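Chintase (Rhizomucor miehei, PDB 5YUQ) hydrolyses chitin as a family 18 glycoside hydrolase of a thermophilic fungus, probably threading the chain through a tunnel-like active site. Local coordinates at residues Ser5-Asp10 and His24-Phe29; Gln45-Val50 and Lys95-Asp100; Gly345-Trp350 and Asn363-Ile368. One frame throughout, in Å; residues are numbered along the deposited sequence.

Contact 1: Ser5-Asp10 and His24-Phe29; sequences SAYVVD and HIVYAF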
loop_
_atom_site.group_PDB
_atom_site.type_symbol
_atom_site.label_atom_id
_atom_site.label_comp_id
_atom_site.label_asym_id
_atom_site.label_seq_id
_atom_site.Cartn_x
_atom_site.Cartn_y
_atom_site.Cartn_z
ATOM N N SER A 5 -1.347 -7.908 -8.950
ATOM C CA SER A 5 0.048 -7.589 -8.686
ATOM C C SER A 5 0.339 -7.838 -7.229
ATOM O O SER A 5 -0.455 -7.499 -6.363
ATOM C CB SER A 5 0.320 -6.129 -8.996
ATOM O OG SER A 5 0.056 -5.861 -10.366
ATOM N N ALA A 6 1.490 -8.439 -6.958
ATOM C CA ALA A 6 1.847 -8.779 -5.594
ATOM C C ALA A 6 3.138 -8.084 -5.218
ATOM O O ALA A 6 4.157 -8.262 -5.888
ATOM C CB ALA A 6 2.018 -10.286 -5.473
ATOM N N TYR A 7 3.106 -7.308 -4.138
ATOM C CA TYR A 7 4.341 -6.774 -3.582
ATOM C C TYR A 7 5.086 -7.861 -2.829
ATOM O O TYR A 7 4.489 -8.635 -2.081
ATOM C CB TYR A 7 4.054 -5.612 -2.634
ATOM C CG TYR A 7 3.796 -4.314 -3.356
ATOM C CD1 TYR A 7 2.513 -3.965 -3.743
ATOM C CD2 TYR A 7 4.836 -3.442 -3.659
ATOM C CE1 TYR A 7 2.265 -2.775 -4.412
ATOM C CE2 TYR A 7 4.592 -2.226 -4.314
ATOM C CZ TYR A 7 3.309 -1.915 -4.699
ATOM O OH TYR A 7 3.066 -0.733 -5.359
ATOM N N VAL A 8 6.393 -7.923 -3.051
ATOM C CA VAL A 8 7.274 -8.713 -2.206
ATOM C C VAL A 8 8.299 -7.740 -1.664
ATOM O O VAL A 8 8.595 -6.725 -2.303
ATOM C CB VAL A 8 7.961 -9.842 -2.982
ATOM C CG1 VAL A 8 6.918 -10.811 -3.517
ATOM C CG2 VAL A 8 8.830 -9.292 -4.115
ATOM N N VAL A 9 8.822 -8.028 -0.480
ATOM C CA VAL A 9 9.695 -7.081 0.197
ATOM C C VAL A 9 11.114 -7.616 0.353
ATOM O O VAL A 9 11.319 -8.783 0.674
ATOM C CB VAL A 9 9.108 -6.615 1.562
ATOM C CG1 VAL A 9 7.760 -5.927 1.349
ATOM C CG2 VAL A 9 8.966 -7.786 2.546
ATOM N N ASP A 10 12.086 -6.745 0.105
ATOM C CA ASP A 10 13.496 -7.129 0.079
ATOM C C ASP A 10 13.958 -7.765 1.387
ATOM O O ASP A 10 14.797 -8.669 1.387
ATOM C CB ASP A 10 14.347 -5.902 -0.234
ATOM C CG ASP A 10 15.796 -6.243 -0.468
ATOM O OD1 ASP A 10 16.142 -6.612 -1.618
ATOM O OD2 ASP A 10 16.594 -6.128 0.487
ATOM N N HIS A 24 1.982 -10.174 -11.816
ATOM C CA HIS A 24 2.956 -9.105 -11.749
ATOM C C HIS A 24 3.566 -9.098 -10.358
ATOM O O HIS A 24 2.842 -9.107 -9.368
ATOM C CB HIS A 24 2.215 -7.784 -12.031
ATOM C CG HIS A 24 3.081 -6.566 -12.052
ATOM N ND1 HIS A 24 2.591 -5.319 -11.726
ATOM C CD2 HIS A 24 4.375 -6.380 -12.407
ATOM C CE1 HIS A 24 3.552 -4.420 -11.860
ATOM N NE2 HIS A 24 4.643 -5.035 -12.276
ATOM N N ILE A 25 4.893 -9.117 -10.277
ATOM C CA ILE A 25 5.566 -8.986 -8.987
ATOM C C ILE A 25 6.080 -7.563 -8.882
ATOM O O ILE A 25 6.638 -7.038 -9.848
ATOM C CB ILE A 25 6.760 -9.951 -8.854
ATOM C CG1 ILE A 25 6.278 -11.402 -8.784
ATOM C CG2 ILE A 25 7.578 -9.636 -7.600
ATOM C CD1 ILE A 25 5.510 -11.752 -7.527
ATOM N N VAL A 26 5.856 -6.924 -7.740
ATOM C CA VAL A 26 6.372 -5.578 -7.502
ATOM C C VAL A 26 7.354 -5.664 -6.351
ATOM O O VAL A 26 6.983 -5.998 -5.232
ATOM C CB VAL A 26 5.246 -4.582 -7.185
ATOM C CG1 VAL A 26 5.768 -3.158 -7.278
ATOM C CG2 VAL A 26 4.104 -4.764 -8.173
ATOM N N TYR A 27 8.618 -5.393 -6.643
ATOM C CA TYR A 27 9.696 -5.646 -5.695
ATOM C C TYR A 27 10.007 -4.373 -4.906
ATOM O O TYR A 27 10.437 -3.375 -5.471
ATOM C CB TYR A 27 10.938 -6.135 -6.446
ATOM C CG TYR A 27 12.023 -6.678 -5.552
ATOM C CD1 TYR A 27 12.846 -5.827 -4.824
ATOM C CD2 TYR A 27 12.239 -8.042 -5.455
ATOM C CE1 TYR A 27 13.837 -6.325 -3.998
ATOM C CE2 TYR A 27 13.231 -8.550 -4.641
ATOM C CZ TYR A 27 14.029 -7.687 -3.924
ATOM O OH TYR A 27 15.007 -8.203 -3.105
ATOM N N ALA A 28 9.803 -4.430 -3.591
ATOM C CA ALA A 28 9.930 -3.258 -2.724
ATOM C C ALA A 28 11.110 -3.415 -1.763
ATOM O O ALA A 28 11.268 -4.489 -1.197
ATOM C CB ALA A 28 8.645 -3.098 -1.925
ATOM N N PHE A 29 11.939 -2.386 -1.549
ATOM C CA PHE A 29 11.911 -1.090 -2.225
ATOM C C PHE A 29 13.333 -0.707 -2.625
ATOM O O PHE A 29 14.296 -1.052 -1.931
ATOM C CB PHE A 29 11.457 0.015 -1.255
ATOM C CG PHE A 29 9.983 0.009 -0.946
ATOM C CD1 PHE A 29 9.057 0.382 -1.915
ATOM C CD2 PHE A 29 9.530 -0.328 0.322
ATOM C CE1 PHE A 29 7.702 0.380 -1.626
ATOM C CE2 PHE A 29 8.180 -0.332 0.618
ATOM C CZ PHE A 29 7.261 0.019 -0.362
#
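The hydroxyl of Y27 donates to D10, with OH and OD1 of the carboxylate 2.5 Å apart, a very short bond. D10 OD1 lies at the edge of the Y27 ring, in its plane, while the carboxylate is turned 69° from that plane. Q45 also bonds Y27 OH, and the backbone N of T42 bonds D10 OD1, so both ends of the short bond have a second partner. Y27 CG stands anti to the backbone N (chi1 -169°); the ring slants off the strand and ends at D10. Strands 5-9 and 24-29 pair in parallel as neighbours in the TIM barrel of family 18. Five backbone bonds tie them, from A6 N on H24 O to D10 N on A28 O, just past the strand end. On the barrel-interior side, V26 CB sits over one face of the Y7 ring, 3.9 Å from its centroid, and V26 CG1 comes within 3.3 Å of Y7 CE2. Y7 OH bonds N103. On the same side H24 ND1 donates to S5 OG (2.9 Å), in the imidazole plane, and S61 bonds H24 NE2. On the outer side, V8 CG2 packs on I25 CG2 at 3.7 Å and also touches Y27 CD2.

Contact 2: Gln45-Val50 and Lys95-Asp100; sequences QLKSVV and KEYDLD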
loop_
_atom_site.group_PDB
_atom_site.type_symbol
_atom_site.label_atom_id
_atom_site.label_comp_id
_atom_site.label_asym_id
_atom_site.label_seq_id
_atom_site.Cartn_x
_atom_site.Cartn_y
_atom_site.Cartn_z
ATOM N N GLN A 45 19.239 -10.679 -4.612
ATOM C CA GLN A 45 17.836 -11.057 -4.480
ATOM C C GLN A 45 17.022 -10.566 -5.668
ATOM O O GLN A 45 16.228 -11.317 -6.225
ATOM C CB GLN A 45 17.243 -10.513 -3.177
ATOM C CG GLN A 45 17.765 -11.226 -1.950
ATOM C CD GLN A 45 17.201 -10.670 -0.662
ATOM O OE1 GLN A 45 17.648 -11.028 0.422
ATOM N NE2 GLN A 45 16.212 -9.796 -0.771
ATOM N N LEU A 46 17.206 -9.304 -6.049
ATOM C CA LEU A 46 16.457 -8.776 -7.182
ATOM C C LEU A 46 16.781 -9.554 -8.448
ATOM O O LEU A 46 15.882 -9.924 -9.192
ATOM C CB LEU A 46 16.717 -7.282 -7.379
ATOM C CG LEU A 46 15.901 -6.608 -8.495
ATOM C CD1 LEU A 46 14.418 -6.900 -8.312
ATOM C CD2 LEU A 46 16.147 -5.107 -8.513
ATOM N N LYS A 47 18.059 -9.830 -8.687
ATOM C CA LYS A 47 18.428 -10.596 -9.875
ATOM C C LYS A 47 17.846 -12.005 -9.848
ATOM O O LYS A 47 17.370 -12.498 -10.866
ATOM C CB LYS A 47 19.949 -10.631 -10.064
ATOM C CG LYS A 47 20.522 -9.247 -10.304
ATOM C CD LYS A 47 21.729 -9.231 -11.207
ATOM C CE LYS A 47 22.045 -7.795 -11.625
ATOM N NZ LYS A 47 23.410 -7.661 -12.200
ATOM N N SER A 48 17.874 -12.644 -8.683
ATOM C CA SER A 48 17.282 -13.966 -8.547
ATOM C C SER A 48 15.790 -13.947 -8.860
ATOM O O SER A 48 15.300 -14.776 -9.620
ATOM C CB SER A 48 17.521 -14.529 -7.146
ATOM O OG SER A 48 16.601 -15.572 -6.884
ATOM N N VAL A 49 15.070 -12.984 -8.288
ATOM C CA VAL A 49 13.623 -12.940 -8.464
ATOM C C VAL A 49 13.226 -12.552 -9.882
ATOM O O VAL A 49 12.261 -13.089 -10.419
ATOM C CB VAL A 49 12.943 -12.006 -7.421
ATOM C CG1 VAL A 49 11.433 -11.949 -7.655
ATOM C CG2 VAL A 49 13.233 -12.517 -6.020
ATOM N N VAL A 50 13.978 -11.641 -10.502
ATOM C CA VAL A 50 13.720 -11.293 -11.899
ATOM C C VAL A 50 13.882 -12.515 -12.799
ATOM O O VAL A 50 13.049 -12.786 -13.663
ATOM C CB VAL A 50 14.635 -10.153 -12.403
ATOM C CG1 VAL A 50 14.488 -9.986 -13.906
ATOM C CG2 VAL A 50 14.282 -8.846 -11.705
ATOM N N LYS A 95 17.663 -1.260 -16.968
ATOM C CA LYS A 95 18.551 -2.036 -17.836
ATOM C C LYS A 95 19.382 -3.045 -17.056
ATOM O O LYS A 95 19.528 -4.194 -17.475
ATOM C CB LYS A 95 19.488 -1.108 -18.623
ATOM C CG LYS A 95 18.807 -0.165 -19.594
ATOM C CD LYS A 95 19.807 0.885 -20.074
ATOM C CE LYS A 95 19.203 1.833 -21.097
ATOM N NZ LYS A 95 20.165 2.907 -21.482
ATOM N N GLU A 96 19.924 -2.624 -15.919
ATOM C CA GLU A 96 20.794 -3.505 -15.132
ATOM C C GLU A 96 20.061 -4.751 -14.653
ATOM O O GLU A 96 20.623 -5.855 -14.641
ATOM C CB GLU A 96 21.395 -2.757 -13.934
ATOM C CG GLU A 96 22.215 -3.641 -12.989
ATOM C CD GLU A 96 23.452 -4.237 -13.646
ATOM O OE1 GLU A 96 23.997 -3.613 -14.582
ATOM O OE2 GLU A 96 23.887 -5.332 -13.227
ATOM N N TYR A 97 18.802 -4.585 -14.273
ATOM C CA TYR A 97 18.054 -5.690 -13.674
ATOM C C TYR A 97 17.013 -6.283 -14.611
ATOM O O TYR A 97 16.257 -7.166 -14.212
ATOM C CB TYR A 97 17.420 -5.259 -12.348
ATOM C CG TYR A 97 18.443 -5.019 -11.272
ATOM C CD1 TYR A 97 18.887 -6.066 -10.470
ATOM C CD2 TYR A 97 18.983 -3.757 -11.067
ATOM C CE1 TYR A 97 19.834 -5.859 -9.490
ATOM C CE2 TYR A 97 19.926 -3.540 -10.088
ATOM C CZ TYR A 97 20.352 -4.601 -9.308
ATOM O OH TYR A 97 21.298 -4.384 -8.336
ATOM N N ASP A 98 16.993 -5.799 -15.851
ATOM C CA ASP A 98 16.081 -6.295 -16.877
ATOM C C ASP A 98 14.645 -6.208 -16.386
ATOM O O ASP A 98 13.858 -7.133 -16.551
ATOM C CB ASP A 98 16.438 -7.739 -17.260
ATOM C CG ASP A 98 15.779 -8.184 -18.542
ATOM O OD1 ASP A 98 15.488 -7.332 -19.401
ATOM O OD2 ASP A 98 15.557 -9.402 -18.700
ATOM N N LEU A 99 14.296 -5.070 -15.793
ATOM C CA LEU A 99 12.979 -4.922 -15.199
ATOM C C LEU A 99 11.933 -4.642 -16.264
ATOM O O LEU A 99 12.225 -4.028 -17.290
ATOM C CB LEU A 99 12.990 -3.785 -14.174
ATOM C CG LEU A 99 13.951 -3.952 -13.000
ATOM C CD1 LEU A 99 14.059 -2.636 -12.227
ATOM C CD2 LEU A 99 13.475 -5.066 -12.096
ATOM N N ASP A 100 10.714 -5.096 -16.010
ATOM C CA ASP A 100 9.601 -4.832 -16.910
ATOM C C ASP A 100 8.906 -3.532 -16.591
ATOM O O ASP A 100 8.082 -3.056 -17.375
ATOM C CB ASP A 100 8.604 -5.967 -16.822
ATOM C CG ASP A 100 9.239 -7.288 -17.137
ATOM O OD1 ASP A 100 9.689 -7.438 -18.291
ATOM O OD2 ASP A 100 9.320 -8.150 -16.237
#
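L46 lies over one face of the Y97 ring. Its CB is 4.0 Å from Y97 CD1. Its CG comes closer to the same ring atom, Y97 CD1, at 3.6 Å. Beyond it, L46 CD2 stands 3.7 Å from the Y97 ring centroid, shifted toward the rim near CG and CD1, in a CH-pi contact. The other tip, L46 CD1, faces L99 CD2 at 4.3 Å.

K47 passes the CE1 side of the ring. Its CG is anti to the carbonyl carbon (chi1 -63°) and lies 3.6 Å from Y97 CE1, oblique to the ring. The chain then bends at chi2 and carries CE and NZ to the side of the ring opposite L46. At the tip, K47 NZ donates to E96 OE2 at 2.6 Å, a salt bridge. NZ meets this oxygen on its anti side, 16° out of the carboxylate plane. The E96 chain is also bent at chi2. The ammonium is a long way from the ring centre, so any cation-pi attraction is weak. Y97 OH bonds D43, near the start of helix 43-55, and this ties the far end of the ring to the helix that packs on it.

Helices 43-55 and 80-97 belong to the outer helical layer of the TIM barrel. The second ends in a Schellman motif, with D98 at positive phi (55°), and the chain turns there toward strand 101-105. V50 packs against this turn. Its CG1 lies 3.3 Å from the backbone O of Y97, and its CG2 is 3.9 Å from L99 CD2. Deeper in, V50 touches I60 and L99 touches L62, both of strand 59-65.

Contact 3: Gly345-Trp350 and Asn363-Ile368; sequences GGVMLW and NALQDI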
loop_
_atom_site.group_PDB
_atom_site.type_symbol
_atom_site.label_atom_id
_atom_site.label_comp_id
_atom_site.label_asym_id
_atom_site.label_seq_id
_atom_site.Cartn_x
_atom_site.Cartn_y
_atom_site.Cartn_z
ATOM N N GLY A 345 -8.787 -1.783 -13.075
ATOM C CA GLY A 345 -7.767 -2.489 -13.829
ATOM C C GLY A 345 -7.256 -3.734 -13.134
ATOM O O GLY A 345 -6.655 -4.602 -13.772
ATOM N N GLY A 346 -7.508 -3.834 -11.837
ATOM C CA GLY A 346 -7.088 -5.003 -11.101
ATOM C C GLY A 346 -6.987 -4.727 -9.619
ATOM O O GLY A 346 -7.535 -3.748 -9.107
ATOM N N VAL A 347 -6.245 -5.577 -8.929
ATOM C CA VAL A 347 -5.990 -5.424 -7.527
ATOM C C VAL A 347 -4.528 -5.696 -7.287
ATOM O O VAL A 347 -3.864 -6.330 -8.071
ATOM C CB VAL A 347 -6.784 -6.460 -6.678
ATOM C CG1 VAL A 347 -8.257 -6.234 -6.796
ATOM C CG2 VAL A 347 -6.320 -7.880 -7.010
ATOM N N MET A 348 -4.035 -5.154 -6.173
ATOM C CA MET A 348 -2.683 -5.492 -5.763
ATOM C C MET A 348 -2.718 -5.812 -4.288
ATOM O O MET A 348 -3.672 -5.462 -3.605
ATOM C CB MET A 348 -1.665 -4.386 -6.096
ATOM C CG MET A 348 -1.883 -3.029 -5.417
ATOM S SD MET A 348 -1.250 -2.996 -3.718
ATOM C CE MET A 348 -1.154 -1.223 -3.462
ATOM N N LEU A 349 -1.670 -6.460 -3.798
ATOM C CA LEU A 349 -1.650 -6.884 -2.409
ATOM C C LEU A 349 -0.348 -6.496 -1.729
ATOM O O LEU A 349 0.721 -6.547 -2.341
ATOM C CB LEU A 349 -1.881 -8.395 -2.306
ATOM C CG LEU A 349 -0.791 -9.295 -2.894
ATOM C CD1 LEU A 349 0.139 -9.784 -1.787
ATOM C CD2 LEU A 349 -1.386 -10.475 -3.645
ATOM N N TRP A 350 -0.460 -6.105 -0.463
ATOM C CA TRP A 350 0.697 -5.885 0.396
ATOM C C TRP A 350 0.586 -6.777 1.628
ATOM O O TRP A 350 -0.319 -6.580 2.438
ATOM C CB TRP A 350 0.776 -4.420 0.873
ATOM C CG TRP A 350 1.979 -4.230 1.742
ATOM C CD1 TRP A 350 2.097 -4.540 3.074
ATOM C CD2 TRP A 350 3.255 -3.759 1.324
ATOM N NE1 TRP A 350 3.373 -4.271 3.506
ATOM C CE2 TRP A 350 4.103 -3.786 2.448
ATOM C CE3 TRP A 350 3.764 -3.295 0.106
ATOM C CZ2 TRP A 350 5.433 -3.376 2.385
ATOM C CZ3 TRP A 350 5.079 -2.891 0.045
ATOM C CH2 TRP A 350 5.900 -2.934 1.173
ATOM N N ASN A 363 -5.566 -16.880 -2.882
ATOM C CA ASN A 363 -6.670 -17.579 -3.529
ATOM C C ASN A 363 -7.930 -16.729 -3.557
ATOM O O ASN A 363 -8.685 -16.766 -4.519
ATOM C CB ASN A 363 -6.955 -18.908 -2.824
ATOM C CG ASN A 363 -5.898 -19.944 -3.112
ATOM O OD1 ASN A 363 -5.098 -19.783 -4.033
ATOM N ND2 ASN A 363 -5.898 -21.024 -2.347
ATOM N N ALA A 364 -8.152 -15.959 -2.496
ATOM C CA ALA A 364 -9.324 -15.089 -2.405
ATOM C C ALA A 364 -9.329 -13.983 -3.454
ATOM O O ALA A 364 -10.351 -13.341 -3.687
ATOM C CB ALA A 364 -9.413 -14.478 -1.006
ATOM N N LEU A 365 -8.183 -13.748 -4.081
ATOM C CA LEU A 365 -8.088 -12.683 -5.067
ATOM C C LEU A 365 -8.259 -13.181 -6.495
ATOM O O LEU A 365 -8.341 -12.369 -7.405
ATOM C CB LEU A 365 -6.749 -11.948 -4.942
ATOM C CG LEU A 365 -6.485 -11.249 -3.609
ATOM C CD1 LEU A 365 -5.137 -10.519 -3.636
ATOM C CD2 LEU A 365 -7.616 -10.286 -3.293
ATOM N N GLN A 366 -8.327 -14.495 -6.698
ATOM C CA GLN A 366 -8.229 -15.022 -8.061
ATOM C C GLN A 366 -9.310 -14.572 -9.032
ATOM O O GLN A 366 -9.062 -14.527 -10.230
ATOM C CB GLN A 366 -8.094 -16.550 -8.054
ATOM C CG GLN A 366 -6.826 -17.005 -7.360
ATOM C CD GLN A 366 -5.583 -16.429 -8.012
ATOM O OE1 GLN A 366 -5.320 -16.668 -9.193
ATOM N NE2 GLN A 366 -4.810 -15.664 -7.248
ATOM N N ASP A 367 -10.490 -14.211 -8.543
ATOM C CA ASP A 367 -11.552 -13.800 -9.458
ATOM C C ASP A 367 -11.216 -12.539 -10.252
ATOM O O ASP A 367 -11.873 -12.246 -11.241
ATOM C CB ASP A 367 -12.894 -13.628 -8.735
ATOM C CG ASP A 367 -13.512 -14.949 -8.331
ATOM O OD1 ASP A 367 -13.072 -15.999 -8.844
ATOM O OD2 ASP A 367 -14.447 -14.936 -7.501
ATOM N N ILE A 368 -10.205 -11.790 -9.822
ATOM C CA ILE A 368 -9.807 -10.593 -10.553
ATOM C C ILE A 368 -9.117 -10.958 -11.862
ATOM O O ILE A 368 -9.106 -10.156 -12.795
ATOM C CB ILE A 368 -8.885 -9.669 -9.708
ATOM C CG1 ILE A 368 -8.866 -8.245 -10.275
ATOM C CG2 ILE A 368 -7.472 -10.209 -9.671
ATOM C CD1 ILE A 368 -10.181 -7.504 -10.127
#
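This is a buried, wholly apolar contact between barrel strand 346-350 and the C-terminal segment after helix 360-363. V347 and I368 lie side by side and run in opposite directions. V347 CG2 meets I368 CG2 at 3.7 Å. V347 CG1 lies 4.1 Å from both CG1 and CD1 of I368. I368 CG1 is anti to the backbone N (chi1 -161°) and rests on the bare backbone of G346, 3.8 Å from its CA. G346 has phi 159° and psi -160°, where a CB would run into the carbonyl O of G345.

Strand 346-350 closes the TIM barrel, since it pairs in parallel with strand 4-9 on one edge and strand 228-240 on the other. V347 and L349 point out of the barrel toward the C-terminal segment, while M348 between them points the other way, toward Y7. L365 CD1 reaches L349 CD2 at 3.8 Å and stands more loosely beside V347 CG2. The two leucine side chains cross obliquely. A type I turn from N363 to Q366 carries L365, and a 3-10 turn at 366-368 brings I368 onto the strand. V336 of helix 329-341 packs on L365, and K340 of that helix on I368.

How the contacts relate
Contacts 1 and 3 are buried and share the barrel wall. Strand 4-9 has strand 24-32 on one edge and strand 346-350 on the other, and S5 and Y7 bond L349 through their backbones. Contact 2 lies further out, between helix 43-55 and the C-terminal end of helix 80-97 with the turn after it, and is only partly buried. It still touches contact 1, where Q45 also holds D10 O and L46 packs on the Y27 ring. Contacts 2 and 3 do not touch; their centres are about 23 Å apart. Contact 1 combines a backbone ladder with polar side-chain pairs, contact 2 an aromatic and aliphatic patch with a salt bridge at its margin, and contact 3 aliphatic packing.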